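Local coordinates for protein 1-carboxybiuret hydrolase subunit AtzE (Pseudomonas sp., PDB 6C62) that hydrolyses 1-carboxybiuret to urea-1,3-dicarboxylate and ammonia, a step in the bacterial degradation of atrazine, at residues P370-I384 against H391-P403. Sequence-based numbering, arbitrary orientation. Where two conformers were deposited one is given.
Sequences PATPISAPAIGTEWI and HPCRPAMGLLTQP
Met-397 and Ile-384 meet because the methionine chain bends back at its last two torsions (chi2 -55°), swinging CE to 3.5 Å from CD1 of Ile-384, whose CG1 stands between its own N and C (chi1 63°). That CD1 also rests on Ala-396 CB, while CE touches Ile-374 CG1, the two side chains crossing at about a right angle, and Pro-377 CG approaches Cys-393 SG at 3.9 Å. The case illustrates how a beta hairpin and the short helix after it pack, through a methionine, on the loop leading into the hairpin. Paired backbone bonds join Ile-384 to His-391, and Glu-382 O takes the N-H of Cys-393. In a salt bridge of 3.0 Å, Arg-394 NH1 meets Glu-382 OE2 from above the carboxylate plane; OE2 sits at the guanidinium edge, in its plane, the two planes 57° apart. A glutamine in place of Glu-382 would probably leave the Arg-394 charge without this mate. Elsewhere a water donates to Ala-371 O (2.7 Å) and Met-397 O and accepts from Leu-400 N. Thr-401, its OG1 hydrogen-bonded to Asn-172 O, has its side chain about 8 Å from that of Ser-174, probably the acyl-ester residue. Salt bridge and water thus flank an apolar middle lined by two sulfurs.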
# COMPACT_ATOMS: atom_id res chain seq x y z
N PRO A 370 0.51 28.32 -10.43
CA PRO A 370 0.80 29.12 -9.25
C PRO A 370 0.94 28.21 -8.05
O PRO A 370 0.42 27.09 -8.05
CB PRO A 370 -0.43 30.04 -9.12
CG PRO A 370 -1.39 29.68 -10.24
CD PRO A 370 -0.92 28.35 -10.80
N ALA A 371 1.68 28.67 -7.07
CA ALA A 371 1.86 27.94 -5.82
C ALA A 371 0.72 28.09 -4.83
O ALA A 371 0.40 27.14 -4.07
CB ALA A 371 3.16 28.35 -5.16
N THR A 372 0.13 29.27 -4.75
CA THR A 372 -0.98 29.53 -3.84
C THR A 372 -2.00 30.39 -4.59
O THR A 372 -1.61 31.07 -5.55
CB THR A 372 -0.51 30.28 -2.56
OG1 THR A 372 0.28 31.43 -2.93
CG2 THR A 372 0.28 29.40 -1.68
N PRO A 373 -3.29 30.32 -4.21
CA PRO A 373 -4.33 31.08 -4.94
C PRO A 373 -4.22 32.59 -4.75
O PRO A 373 -4.57 33.32 -5.66
CB PRO A 373 -5.64 30.57 -4.37
CG PRO A 373 -5.31 29.46 -3.46
CD PRO A 373 -3.85 29.49 -3.15
N ILE A 374 -3.70 33.01 -3.60
CA ILE A 374 -3.49 34.38 -3.24
C ILE A 374 -2.17 34.51 -2.41
O ILE A 374 -1.61 33.50 -1.96
CB ILE A 374 -4.65 34.90 -2.34
CG1 ILE A 374 -4.82 34.00 -1.10
CG2 ILE A 374 -6.00 34.90 -3.06
CD1 ILE A 374 -5.60 34.64 0.02
N SER A 375 -1.73 35.74 -2.19
CA SER A 375 -0.63 36.04 -1.27
C SER A 375 -1.09 35.98 0.18
O SER A 375 -2.28 35.81 0.45
CB SER A 375 -0.05 37.41 -1.59
OG SER A 375 0.65 37.32 -2.80
N ALA A 376 -0.16 36.15 1.13
CA ALA A 376 -0.42 35.87 2.51
C ALA A 376 -1.61 36.66 3.09
O ALA A 376 -1.60 37.88 3.04
CB ALA A 376 0.82 36.12 3.34
N PRO A 377 -2.64 35.96 3.61
CA PRO A 377 -3.70 36.65 4.30
C PRO A 377 -3.30 37.05 5.73
O PRO A 377 -2.21 36.63 6.23
CB PRO A 377 -4.82 35.63 4.29
CG PRO A 377 -4.15 34.33 4.28
CD PRO A 377 -2.99 34.54 3.36
N ALA A 378 -4.14 37.87 6.35
CA ALA A 378 -3.92 38.29 7.75
C ALA A 378 -3.95 37.07 8.68
O ALA A 378 -4.69 36.15 8.49
CB ALA A 378 -5.03 39.29 8.20
N ILE A 379 -3.12 37.12 9.71
CA ILE A 379 -3.21 36.20 10.80
C ILE A 379 -4.62 36.24 11.38
O ILE A 379 -5.15 37.30 11.55
CB ILE A 379 -2.17 36.54 11.87
CG1 ILE A 379 -0.79 36.09 11.39
CG2 ILE A 379 -2.53 35.92 13.24
CD1 ILE A 379 0.37 36.77 12.08
N GLY A 380 -5.23 35.08 11.62
CA GLY A 380 -6.61 35.01 12.12
C GLY A 380 -7.72 34.96 11.09
O GLY A 380 -8.92 35.02 11.44
N THR A 381 -7.35 34.83 9.80
CA THR A 381 -8.33 34.81 8.69
C THR A 381 -9.02 33.47 8.70
O THR A 381 -8.35 32.42 8.72
CB THR A 381 -7.66 35.08 7.33
OG1 THR A 381 -7.08 36.37 7.35
CG2 THR A 381 -8.66 35.08 6.17
N GLU A 382 -10.35 33.48 8.71
CA GLU A 382 -11.13 32.27 8.62
C GLU A 382 -11.56 31.86 7.21
O GLU A 382 -11.67 30.67 6.92
CB GLU A 382 -12.36 32.38 9.52
CG GLU A 382 -11.98 32.33 11.01
CD GLU A 382 -11.68 30.89 11.47
OE1 GLU A 382 -12.40 29.95 11.06
OE2 GLU A 382 -10.70 30.69 12.21
N TRP A 383 -11.87 32.88 6.38
CA TRP A 383 -12.43 32.67 5.04
C TRP A 383 -11.68 33.51 4.04
O TRP A 383 -11.36 34.64 4.35
CB TRP A 383 -13.96 32.94 4.94
CG TRP A 383 -14.73 31.91 5.68
CD1 TRP A 383 -15.02 30.63 5.27
CD2 TRP A 383 -15.27 32.03 7.00
NE1 TRP A 383 -15.68 29.94 6.28
CE2 TRP A 383 -15.84 30.78 7.35
CE3 TRP A 383 -15.28 33.06 7.94
CZ2 TRP A 383 -16.47 30.56 8.61
CZ3 TRP A 383 -15.90 32.86 9.17
CH2 TRP A 383 -16.47 31.60 9.50
N ILE A 384 -11.38 32.96 2.87
CA ILE A 384 -10.83 33.75 1.74
C ILE A 384 -11.74 33.67 0.54
O ILE A 384 -12.57 32.78 0.44
CB ILE A 384 -9.44 33.27 1.34
CG1 ILE A 384 -9.46 31.81 0.83
CG2 ILE A 384 -8.48 33.41 2.54
CD1 ILE A 384 -8.19 31.45 0.10
N HIS A 391 -13.81 30.12 0.45
CA HIS A 391 -13.21 28.89 0.97
C HIS A 391 -12.78 29.14 2.41
O HIS A 391 -12.32 30.23 2.71
CB HIS A 391 -11.96 28.53 0.18
CG HIS A 391 -12.18 28.27 -1.26
ND1 HIS A 391 -12.52 27.03 -1.75
CD2 HIS A 391 -12.06 29.08 -2.34
CE1 HIS A 391 -12.60 27.10 -3.07
NE2 HIS A 391 -12.34 28.33 -3.45
N PRO A 392 -12.81 28.10 3.26
CA PRO A 392 -12.05 28.19 4.51
C PRO A 392 -10.57 28.43 4.17
O PRO A 392 -9.98 27.76 3.31
CB PRO A 392 -12.31 26.84 5.21
CG PRO A 392 -12.77 25.89 4.13
CD PRO A 392 -13.38 26.76 3.01
N CYS A 393 -9.98 29.42 4.86
CA CYS A 393 -8.63 29.86 4.59
C CYS A 393 -7.60 28.75 4.73
O CYS A 393 -6.75 28.61 3.88
CB CYS A 393 -8.26 30.94 5.61
SG CYS A 393 -6.59 31.59 5.45
N ARG A 394 -7.64 28.02 5.83
CA ARG A 394 -6.63 27.05 6.17
C ARG A 394 -6.48 25.96 5.10
O ARG A 394 -5.44 25.90 4.51
CB ARG A 394 -6.73 26.55 7.65
CG ARG A 394 -6.46 27.72 8.62
CD ARG A 394 -6.37 27.34 10.10
NE ARG A 394 -7.68 26.95 10.59
CZ ARG A 394 -8.63 27.82 11.01
NH1 ARG A 394 -8.44 29.16 11.07
NH2 ARG A 394 -9.82 27.35 11.39
N PRO A 395 -7.54 25.22 4.74
CA PRO A 395 -7.39 24.25 3.61
C PRO A 395 -7.13 24.88 2.25
O PRO A 395 -6.43 24.32 1.41
CB PRO A 395 -8.73 23.56 3.58
CG PRO A 395 -9.22 23.69 4.99
CD PRO A 395 -8.83 25.05 5.44
N ALA A 396 -7.72 26.05 2.01
CA ALA A 396 -7.65 26.68 0.68
C ALA A 396 -6.26 27.02 0.20
O ALA A 396 -6.06 27.08 -1.03
CB ALA A 396 -8.48 27.93 0.64
N MET A 397 -5.33 27.34 1.12
CA MET A 397 -3.96 27.70 0.74
C MET A 397 -3.30 26.59 -0.13
O MET A 397 -2.39 26.87 -0.90
CB MET A 397 -3.10 27.99 1.98
CG MET A 397 -3.34 29.34 2.69
SD MET A 397 -3.18 30.76 1.57
CE MET A 397 -4.90 31.03 1.34
N GLY A 398 -3.75 25.33 0.02
CA GLY A 398 -3.16 24.20 -0.76
C GLY A 398 -3.92 23.73 -1.98
O GLY A 398 -3.64 22.67 -2.53
N LEU A 399 -4.92 24.49 -2.40
CA LEU A 399 -5.72 24.09 -3.57
C LEU A 399 -4.90 23.72 -4.84
O LEU A 399 -5.26 22.82 -5.59
CB LEU A 399 -6.71 25.26 -3.92
CG LEU A 399 -7.98 25.39 -3.07
CD1 LEU A 399 -8.69 26.70 -3.38
CD2 LEU A 399 -8.96 24.25 -3.25
N LEU A 400 -3.85 24.49 -5.10
CA LEU A 400 -3.00 24.35 -6.27
C LEU A 400 -1.81 23.39 -6.07
O LEU A 400 -1.25 22.88 -7.04
CB LEU A 400 -2.47 25.70 -6.68
CG LEU A 400 -3.58 26.73 -6.96
CD1 LEU A 400 -3.02 28.13 -7.19
CD2 LEU A 400 -4.42 26.27 -8.15
N THR A 401 -1.44 23.14 -4.83
CA THR A 401 -0.30 22.27 -4.50
C THR A 401 -0.73 20.80 -4.39
O THR A 401 0.02 19.88 -4.79
CB THR A 401 0.39 22.71 -3.19
OG1 THR A 401 -0.58 22.92 -2.16
CG2 THR A 401 1.11 23.96 -3.39
N GLN A 402 -1.90 20.58 -3.82
CA GLN A 402 -2.35 19.26 -3.41
C GLN A 402 -2.46 18.21 -4.54
O GLN A 402 -2.06 17.08 -4.35
CB GLN A 402 -3.65 19.38 -2.58
CG GLN A 402 -4.02 18.10 -1.85
CD GLN A 402 -4.89 18.30 -0.62
OE1 GLN A 402 -5.55 19.33 -0.50
NE2 GLN A 402 -4.83 17.39 0.35
N PRO A 403 -2.93 18.60 -5.73
CA PRO A 403 -2.98 17.59 -6.84
C PRO A 403 -1.59 17.11 -7.28
O PRO A 403 -1.44 15.97 -7.71
CB PRO A 403 -3.63 18.37 -7.99
CG PRO A 403 -4.36 19.55 -7.34
CD PRO A 403 -3.53 19.89 -6.13
O HOH W 1 -2.00 26.17 -3.38